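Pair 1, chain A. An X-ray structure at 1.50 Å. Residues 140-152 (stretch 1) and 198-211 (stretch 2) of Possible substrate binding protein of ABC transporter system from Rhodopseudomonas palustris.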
# COMPACT_ATOMS: atom_id res chain seq x y z
N GLN A 140 -2.12 16.65 -20.05
CA GLN A 140 -2.03 17.04 -21.43
C GLN A 140 -0.57 17.40 -21.76
O GLN A 140 0.14 18.01 -20.95
CB GLN A 140 -2.94 18.26 -21.67
CG GLN A 140 -3.12 18.56 -23.12
CD GLN A 140 -3.85 17.44 -23.86
OE1 GLN A 140 -5.00 17.12 -23.53
NE2 GLN A 140 -3.19 16.85 -24.86
N GLY A 141 -0.09 17.02 -22.92
CA GLY A 141 1.32 17.30 -23.27
C GLY A 141 2.35 16.28 -22.80
O GLY A 141 3.57 16.53 -22.88
N VAL A 142 1.87 15.15 -22.30
CA VAL A 142 2.72 14.06 -21.82
C VAL A 142 2.47 12.78 -22.63
O VAL A 142 1.31 12.42 -22.88
CB VAL A 142 2.44 13.76 -20.35
CG1 VAL A 142 3.21 12.53 -19.86
CG2 VAL A 142 2.76 14.99 -19.46
N THR A 143 3.56 12.11 -23.03
CA THR A 143 3.49 10.79 -23.66
C THR A 143 4.28 9.84 -22.78
O THR A 143 5.39 10.17 -22.37
CB THR A 143 4.08 10.80 -25.09
OG1 THR A 143 3.38 11.83 -25.84
CG2 THR A 143 3.90 9.43 -25.79
N ILE A 144 3.71 8.65 -22.54
CA ILE A 144 4.25 7.66 -21.65
C ILE A 144 4.49 6.34 -22.40
O ILE A 144 3.72 5.96 -23.28
CB ILE A 144 3.30 7.44 -20.46
CG1 ILE A 144 3.31 8.72 -19.62
CG2 ILE A 144 3.73 6.24 -19.60
CD1 ILE A 144 2.18 8.88 -18.74
N ALA A 145 5.60 5.68 -22.08
CA ALA A 145 5.80 4.28 -22.42
C ALA A 145 5.97 3.54 -21.11
O ALA A 145 6.64 4.04 -20.18
CB ALA A 145 7.09 4.07 -23.26
N THR A 146 5.43 2.33 -21.03
CA THR A 146 5.54 1.57 -19.79
C THR A 146 6.49 0.38 -19.93
O THR A 146 6.62 -0.22 -20.98
CB THR A 146 4.15 1.07 -19.30
OG1 THR A 146 3.55 0.22 -20.29
CG2 THR A 146 3.16 2.28 -18.96
N LEU A 147 7.15 0.03 -18.82
CA LEU A 147 7.97 -1.17 -18.73
C LEU A 147 7.47 -1.93 -17.51
O LEU A 147 7.34 -1.38 -16.41
CB LEU A 147 9.45 -0.84 -18.54
CG LEU A 147 10.41 -2.00 -18.26
CD1 LEU A 147 10.40 -2.98 -19.44
CD2 LEU A 147 11.83 -1.43 -17.99
N ALA A 148 7.25 -3.23 -17.71
CA ALA A 148 6.76 -4.12 -16.67
C ALA A 148 7.31 -5.51 -16.92
O ALA A 148 7.76 -5.83 -18.03
CB ALA A 148 5.21 -4.14 -16.66
N GLN A 149 7.26 -6.33 -15.87
CA GLN A 149 7.55 -7.76 -15.97
C GLN A 149 6.34 -8.51 -16.56
O GLN A 149 5.17 -8.15 -16.31
CB GLN A 149 7.84 -8.29 -14.57
CG GLN A 149 9.08 -7.66 -13.95
CD GLN A 149 9.08 -7.68 -12.45
OE1 GLN A 149 8.18 -7.15 -11.80
NE2 GLN A 149 10.08 -8.35 -11.88
N ASP A 150 6.64 -9.55 -17.35
CA ASP A 150 5.62 -10.32 -18.04
C ASP A 150 4.99 -11.35 -17.10
O ASP A 150 5.22 -12.57 -17.22
CB ASP A 150 6.27 -10.98 -19.26
CG ASP A 150 5.28 -11.52 -20.25
OD1 ASP A 150 4.05 -11.33 -20.00
OD2 ASP A 150 5.70 -12.07 -21.29
N TYR A 151 4.17 -10.86 -16.17
CA TYR A 151 3.41 -11.71 -15.21
C TYR A 151 2.26 -10.91 -14.68
O TYR A 151 2.16 -9.71 -14.98
CB TYR A 151 4.29 -12.32 -14.11
CG TYR A 151 4.73 -11.43 -12.97
CD1 TYR A 151 5.12 -10.11 -13.16
CD2 TYR A 151 4.75 -11.94 -11.68
CE1 TYR A 151 5.53 -9.32 -12.09
CE2 TYR A 151 5.14 -11.17 -10.63
CZ TYR A 151 5.56 -9.88 -10.83
OH TYR A 151 5.94 -9.11 -9.75
N ALA A 152 1.36 -11.55 -13.96
CA ALA A 152 0.10 -10.88 -13.63
C ALA A 152 0.27 -9.55 -12.91
O ALA A 152 -0.43 -8.58 -13.25
CB ALA A 152 -0.83 -11.81 -12.82
N ASP A 198 11.00 10.93 -30.67
CA ASP A 198 10.55 11.90 -31.67
C ASP A 198 9.24 12.58 -31.30
O ASP A 198 8.75 13.40 -32.08
CB ASP A 198 10.44 11.24 -33.04
CG ASP A 198 11.79 10.85 -33.62
OD1 ASP A 198 12.81 11.55 -33.35
OD2 ASP A 198 11.85 9.84 -34.36
N LYS A 199 8.72 12.32 -30.10
CA LYS A 199 7.44 12.89 -29.70
C LYS A 199 7.65 14.33 -29.24
O LYS A 199 8.71 14.67 -28.66
CB LYS A 199 6.86 12.11 -28.51
CG LYS A 199 6.59 10.63 -28.74
CD LYS A 199 5.47 10.33 -29.69
CE LYS A 199 5.36 8.80 -29.91
NZ LYS A 199 4.45 8.42 -31.01
N PRO A 200 6.66 15.18 -29.49
CA PRO A 200 6.76 16.52 -28.92
C PRO A 200 6.38 16.46 -27.43
O PRO A 200 5.97 15.40 -26.94
CB PRO A 200 5.68 17.28 -29.67
CG PRO A 200 4.60 16.26 -29.88
CD PRO A 200 5.34 14.93 -30.08
N GLY A 201 6.53 17.57 -26.71
CA GLY A 201 6.11 17.61 -25.30
C GLY A 201 7.02 16.85 -24.36
O GLY A 201 8.23 16.70 -24.61
N LYS A 202 6.45 16.41 -23.23
CA LYS A 202 7.20 15.68 -22.23
C LYS A 202 7.05 14.19 -22.48
O LYS A 202 5.96 13.73 -22.84
CB LYS A 202 6.66 16.01 -20.84
CG LYS A 202 7.42 15.37 -19.68
CD LYS A 202 6.91 15.81 -18.26
CE LYS A 202 7.33 17.22 -17.95
NZ LYS A 202 7.12 17.51 -16.50
N LYS A 203 8.13 13.46 -22.29
CA LYS A 203 8.17 12.01 -22.53
C LYS A 203 8.65 11.32 -21.27
O LYS A 203 9.67 11.72 -20.70
CB LYS A 203 9.09 11.71 -23.68
CG LYS A 203 8.62 12.28 -25.03
CD LYS A 203 9.39 13.47 -25.44
CE LYS A 203 10.76 13.11 -25.92
NZ LYS A 203 11.62 14.33 -26.15
N ILE A 204 7.92 10.29 -20.86
CA ILE A 204 8.17 9.59 -19.60
C ILE A 204 8.10 8.08 -19.81
O ILE A 204 7.17 7.60 -20.47
CB ILE A 204 7.15 9.96 -18.52
CG1 ILE A 204 7.04 11.49 -18.33
CG2 ILE A 204 7.51 9.28 -17.16
CD1 ILE A 204 5.91 11.93 -17.35
N ILE A 205 9.08 7.35 -19.29
CA ILE A 205 9.01 5.89 -19.18
C ILE A 205 8.57 5.65 -17.74
O ILE A 205 9.28 6.03 -16.80
CB ILE A 205 10.38 5.19 -19.44
CG1 ILE A 205 10.81 5.43 -20.90
CG2 ILE A 205 10.28 3.71 -19.08
CD1 ILE A 205 12.26 5.05 -21.16
N TRP A 206 7.42 4.99 -17.57
CA TRP A 206 6.92 4.62 -16.24
C TRP A 206 7.19 3.13 -16.04
O TRP A 206 6.81 2.30 -16.87
CB TRP A 206 5.43 4.96 -16.05
CG TRP A 206 4.97 4.67 -14.68
CD1 TRP A 206 5.21 5.43 -13.59
CD2 TRP A 206 4.19 3.55 -14.22
NE1 TRP A 206 4.65 4.86 -12.47
CE2 TRP A 206 4.01 3.71 -12.82
CE3 TRP A 206 3.63 2.44 -14.85
CZ2 TRP A 206 3.28 2.80 -12.05
CZ3 TRP A 206 2.90 1.52 -14.06
CH2 TRP A 206 2.74 1.72 -12.68
N VAL A 207 7.86 2.81 -14.93
CA VAL A 207 8.25 1.44 -14.63
C VAL A 207 7.41 0.90 -13.46
O VAL A 207 7.17 1.61 -12.44
CB VAL A 207 9.72 1.39 -14.27
CG1 VAL A 207 10.18 -0.07 -14.00
CG2 VAL A 207 10.58 1.98 -15.42
N ILE A 208 6.99 -0.35 -13.59
CA ILE A 208 6.40 -1.08 -12.49
C ILE A 208 7.26 -2.35 -12.38
O ILE A 208 7.47 -3.06 -13.37
CB ILE A 208 4.88 -1.39 -12.64
CG1 ILE A 208 4.40 -2.26 -11.47
CG2 ILE A 208 4.59 -2.05 -13.98
CD1 ILE A 208 2.89 -2.48 -11.43
N TRP A 209 7.76 -2.62 -11.19
CA TRP A 209 8.71 -3.73 -11.02
C TRP A 209 8.65 -4.24 -9.58
O TRP A 209 8.60 -3.45 -8.63
CB TRP A 209 10.14 -3.27 -11.34
CG TRP A 209 11.05 -4.36 -11.78
CD1 TRP A 209 11.88 -5.12 -10.99
CD2 TRP A 209 11.22 -4.85 -13.11
NE1 TRP A 209 12.58 -6.02 -11.76
CE2 TRP A 209 12.19 -5.89 -13.07
CE3 TRP A 209 10.67 -4.50 -14.35
CZ2 TRP A 209 12.58 -6.57 -14.20
CZ3 TRP A 209 11.08 -5.16 -15.46
CH2 TRP A 209 12.02 -6.21 -15.39
N ALA A 210 8.71 -5.56 -9.42
CA ALA A 210 8.78 -6.18 -8.08
C ALA A 210 10.02 -7.05 -8.04
O ALA A 210 10.35 -7.73 -8.99
CB ALA A 210 7.51 -7.02 -7.81
N GLY A 211 10.75 -7.03 -6.92
CA GLY A 211 11.94 -7.86 -6.78
C GLY A 211 13.17 -7.17 -7.32
O GLY A 211 13.15 -5.97 -7.60
O HOH W 1 4.36 14.21 -25.19
O HOH W 2 6.36 -5.65 -13.21

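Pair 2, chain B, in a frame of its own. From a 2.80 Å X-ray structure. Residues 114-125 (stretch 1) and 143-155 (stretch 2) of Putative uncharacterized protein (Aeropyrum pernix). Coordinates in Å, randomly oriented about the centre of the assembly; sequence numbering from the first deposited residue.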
# COMPACT_ATOMS: atom_id res chain seq x y z
N GLY B 114 34.92 -3.73 4.64
CA GLY B 114 35.41 -4.06 3.32
C GLY B 114 34.34 -3.98 2.25
O GLY B 114 34.45 -4.61 1.19
N ARG B 115 33.30 -3.19 2.51
CA ARG B 115 32.30 -2.92 1.50
C ARG B 115 31.99 -1.44 1.47
O ARG B 115 31.95 -0.78 2.50
CB ARG B 115 31.02 -3.72 1.73
CG ARG B 115 31.17 -5.21 1.52
CD ARG B 115 29.82 -5.91 1.43
NE ARG B 115 29.93 -7.20 0.75
CZ ARG B 115 29.93 -7.36 -0.57
NH1 ARG B 115 29.82 -6.31 -1.38
NH2 ARG B 115 30.03 -8.58 -1.09
N VAL B 116 31.78 -0.93 0.26
CA VAL B 116 31.39 0.44 0.02
C VAL B 116 29.89 0.47 -0.19
O VAL B 116 29.35 -0.32 -0.96
CB VAL B 116 32.07 1.02 -1.24
CG1 VAL B 116 31.70 2.48 -1.42
CG2 VAL B 116 33.58 0.84 -1.17
N TYR B 117 29.22 1.40 0.48
CA TYR B 117 27.78 1.47 0.52
C TYR B 117 27.27 2.78 -0.05
O TYR B 117 27.67 3.85 0.37
CB TYR B 117 27.31 1.32 1.97
CG TYR B 117 27.33 -0.10 2.49
CD1 TYR B 117 26.21 -0.90 2.37
CD2 TYR B 117 28.44 -0.62 3.13
CE1 TYR B 117 26.20 -2.20 2.85
CE2 TYR B 117 28.44 -1.91 3.62
CZ TYR B 117 27.32 -2.70 3.48
OH TYR B 117 27.31 -4.00 3.96
N GLU B 118 26.39 2.71 -1.03
CA GLU B 118 25.90 3.92 -1.66
C GLU B 118 24.46 4.15 -1.25
O GLU B 118 23.58 3.35 -1.56
CB GLU B 118 26.00 3.80 -3.18
CG GLU B 118 25.33 4.91 -3.95
CD GLU B 118 25.58 4.81 -5.44
OE1 GLU B 118 24.61 4.97 -6.22
OE2 GLU B 118 26.74 4.54 -5.84
N VAL B 119 24.21 5.25 -0.54
CA VAL B 119 22.87 5.50 -0.01
C VAL B 119 22.17 6.60 -0.77
O VAL B 119 22.68 7.71 -0.88
CB VAL B 119 22.87 5.82 1.50
CG1 VAL B 119 21.42 5.88 2.03
CG2 VAL B 119 23.69 4.80 2.29
N LEU B 120 20.98 6.30 -1.27
CA LEU B 120 20.17 7.30 -1.92
C LEU B 120 19.17 7.79 -0.90
O LEU B 120 18.52 6.98 -0.25
CB LEU B 120 19.45 6.70 -3.12
CG LEU B 120 18.52 7.61 -3.91
CD1 LEU B 120 19.30 8.66 -4.66
CD2 LEU B 120 17.70 6.78 -4.88
N VAL B 121 19.08 9.11 -0.76
CA VAL B 121 18.18 9.75 0.20
C VAL B 121 16.91 10.19 -0.51
O VAL B 121 16.97 10.94 -1.46
CB VAL B 121 18.82 10.98 0.88
CG1 VAL B 121 17.93 11.52 2.00
CG2 VAL B 121 20.19 10.64 1.43
N LEU B 122 15.77 9.70 -0.03
CA LEU B 122 14.47 10.06 -0.60
C LEU B 122 13.56 10.60 0.49
O LEU B 122 13.68 10.19 1.64
CB LEU B 122 13.82 8.84 -1.25
CG LEU B 122 14.68 8.08 -2.26
CD1 LEU B 122 14.10 6.69 -2.51
CD2 LEU B 122 14.80 8.86 -3.54
N SER B 123 12.65 11.49 0.11
CA SER B 123 11.81 12.22 1.06
C SER B 123 10.31 12.15 0.74
O SER B 123 9.86 12.68 -0.27
CB SER B 123 12.23 13.69 1.10
OG SER B 123 13.63 13.84 0.89
N GLU B 124 9.53 11.54 1.62
CA GLU B 124 8.08 11.54 1.47
C GLU B 124 7.63 12.86 0.85
O GLU B 124 8.07 13.91 1.28
CB GLU B 124 7.41 11.37 2.83
CG GLU B 124 5.91 11.52 2.81
CD GLU B 124 5.29 11.10 4.13
OE1 GLU B 124 4.11 11.41 4.35
OE2 GLU B 124 5.97 10.47 4.96
N GLY B 125 6.79 12.80 -0.18
CA GLY B 125 6.30 13.99 -0.85
C GLY B 125 7.03 14.28 -2.15
O GLY B 125 6.59 15.08 -2.98
N ASP B 143 29.44 0.08 -9.93
CA ASP B 143 30.62 0.66 -9.30
C ASP B 143 31.11 -0.12 -8.09
O ASP B 143 31.95 0.35 -7.33
CB ASP B 143 30.32 2.05 -8.80
CG ASP B 143 31.39 3.03 -9.20
OD1 ASP B 143 31.42 3.36 -10.39
OD2 ASP B 143 32.17 3.46 -8.34
N ASN B 144 30.56 -1.29 -7.90
CA ASN B 144 30.80 -1.99 -6.66
C ASN B 144 30.44 -1.15 -5.44
O ASN B 144 31.27 -0.95 -4.57
CB ASN B 144 32.25 -2.45 -6.54
CG ASN B 144 32.37 -3.74 -5.79
OD1 ASN B 144 33.30 -3.93 -5.00
ND2 ASN B 144 31.41 -4.65 -6.01
N HIS B 145 29.21 -0.64 -5.40
CA HIS B 145 28.61 -0.25 -4.13
C HIS B 145 27.36 -1.11 -3.91
O HIS B 145 26.71 -1.54 -4.87
CB HIS B 145 28.20 1.23 -4.10
CG HIS B 145 29.26 2.18 -4.57
ND1 HIS B 145 30.60 1.91 -4.45
CD2 HIS B 145 29.17 3.40 -5.15
CE1 HIS B 145 31.29 2.93 -4.94
NE2 HIS B 145 30.45 3.84 -5.37
N SER B 146 27.05 -1.37 -2.65
CA SER B 146 25.80 -2.03 -2.30
C SER B 146 24.71 -0.98 -2.27
O SER B 146 24.81 -0.01 -1.52
CB SER B 146 25.91 -2.69 -0.94
OG SER B 146 27.14 -3.37 -0.82
N PRO B 147 23.65 -1.18 -3.06
CA PRO B 147 22.63 -0.15 -3.23
C PRO B 147 21.78 0.07 -1.97
O PRO B 147 20.96 -0.78 -1.62
CB PRO B 147 21.75 -0.71 -4.37
CG PRO B 147 22.36 -2.04 -4.76
CD PRO B 147 23.20 -2.47 -3.61
N ILE B 148 21.95 1.20 -1.30
CA ILE B 148 21.13 1.46 -0.13
C ILE B 148 20.12 2.56 -0.39
O ILE B 148 20.39 3.49 -1.15
CB ILE B 148 21.98 1.72 1.13
CG1 ILE B 148 22.89 0.51 1.40
CG2 ILE B 148 21.11 2.03 2.34
CD1 ILE B 148 22.13 -0.75 1.76
N VAL B 149 18.95 2.44 0.22
CA VAL B 149 17.92 3.46 0.12
C VAL B 149 17.51 3.92 1.52
O VAL B 149 17.18 3.11 2.40
CB VAL B 149 16.71 2.98 -0.73
CG1 VAL B 149 15.55 2.56 0.16
CG2 VAL B 149 16.27 4.05 -1.68
N ALA B 150 17.58 5.22 1.75
CA ALA B 150 17.16 5.78 3.03
C ALA B 150 15.96 6.69 2.83
O ALA B 150 16.03 7.72 2.16
CB ALA B 150 18.31 6.52 3.71
N ILE B 151 14.84 6.29 3.41
CA ILE B 151 13.64 7.07 3.31
C ILE B 151 13.36 7.82 4.59
O ILE B 151 13.29 7.24 5.67
CB ILE B 151 12.44 6.21 2.93
CG1 ILE B 151 12.73 5.55 1.58
CG2 ILE B 151 11.16 7.06 2.88
CD1 ILE B 151 12.46 4.09 1.56
N VAL B 152 13.22 9.12 4.45
CA VAL B 152 12.93 9.96 5.57
C VAL B 152 11.49 10.37 5.41
O VAL B 152 11.15 11.06 4.46
CB VAL B 152 13.84 11.21 5.56
CG1 VAL B 152 13.63 12.05 6.83
CG2 VAL B 152 15.29 10.79 5.42
N ASP B 153 10.63 9.94 6.31
CA ASP B 153 9.24 10.34 6.19
C ASP B 153 9.00 11.80 6.56
O ASP B 153 9.89 12.52 7.05
CB ASP B 153 8.30 9.41 6.99
CG ASP B 153 8.14 9.84 8.45
OD1 ASP B 153 7.09 9.58 9.06
OD2 ASP B 153 9.08 10.43 9.00
N ARG B 154 7.76 12.23 6.34
CA ARG B 154 7.39 13.62 6.46
C ARG B 154 7.69 14.18 7.84
O ARG B 154 7.70 15.40 8.01
CB ARG B 154 5.91 13.80 6.13
CG ARG B 154 4.94 13.46 7.24
CD ARG B 154 3.52 13.67 6.74
NE ARG B 154 2.47 13.12 7.59
CZ ARG B 154 2.12 11.83 7.62
NH1 ARG B 154 2.76 10.95 6.87
NH2 ARG B 154 1.15 11.42 8.41
N THR B 155 7.97 13.31 8.81
CA THR B 155 8.15 13.78 10.17
C THR B 155 9.61 13.79 10.57
O THR B 155 9.99 14.47 11.52
CB THR B 155 7.32 12.96 11.18
OG1 THR B 155 8.03 11.78 11.57
CG2 THR B 155 5.97 12.58 10.59
O HOH W 3 31.42 -2.68 -2.02

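The two pairs differ most sharply where their strands run out. In pair 1 the end is closed by an amide and an indole: Gln A149 OE1 accepts a hydrogen bond from Ala A210 N (2.9 Å) and Gln A149 NE2 donates one to Ala A210 O (3.0 Å), so a single side chain satisfies both backbone groups of one residue. The same side chain crosses Trp A209, with Gln A149 CG 3.3 Å from the centroid of the six-membered ring of Trp A209 and almost on its normal, a CH-pi contact. In pair 2 the position of Trp A209 is taken by Asp B153, and the end is closed by charge. Glu B124 extends to Arg B154, where Glu B124 OE1 forms a salt bridge with Arg B154 NH1 (2.9 Å) and Glu B124 OE2 accepts a hydrogen bond from Arg B154 N (2.9 Å).

Behind these ends lies one backbone arrangement. Each pair consists of two neighbouring parallel strands, their directions 24° apart in pair 1 and 28° in pair 2, and 14 central residues superpose with an RMSD of 0.6 Å. The hydrogen-bond ladder follows the same alternation. Thr A143 N donates to Lys A202 O (2.9 Å) and Ile A204 N to Thr A143 O (2.9 Å); at the matching positions Glu B118 N donates to Ser B146 O (3.2 Å) and Ile B148 N to Glu B118 O (2.7 Å).

Side chains agree closely at Ile A144/Val B119 and Ile A204/Ile B148, with side-chain centres 0.5 and 0.7 Å apart; Ile A144 CG1 lies 4.2 Å from Ile A204 CB, and Val B119 CG2 lies 3.7 Å from Ile B148 CB. On the same face, Trp A206 matches Ala B150. Ile A144 CG2 meets Trp A206 CB at 4.1 Å, while Val B119 CG1 reaches Ala B150 CB at 3.6 Å, so the valine packs directly on the small methyl. The indole additionally presents its edge to Thr A146, with Trp A206 CE3 4.1 Å from Thr A146 CG2.

Earlier on this face, the CA atoms of Val A142 and Tyr B117 coincide, although their side-chain centres lie 2.8 Å apart. Each reaches the matched isoleucine, Ile A204 or Ile B148: Val A142 CG1 is 3.7 Å from Ile A204 CD1, and Tyr B117 CD1 is 3.7 Å from Ile B148 CG1. On the other face, the matched leucines diverge through their rotamers. Leu A147, with chi1 t, brings CG to 4.3 Å from Trp A209 CZ3, whereas Leu B122, with chi1 m, places CD1 3.5 Å from Val B149 CG2.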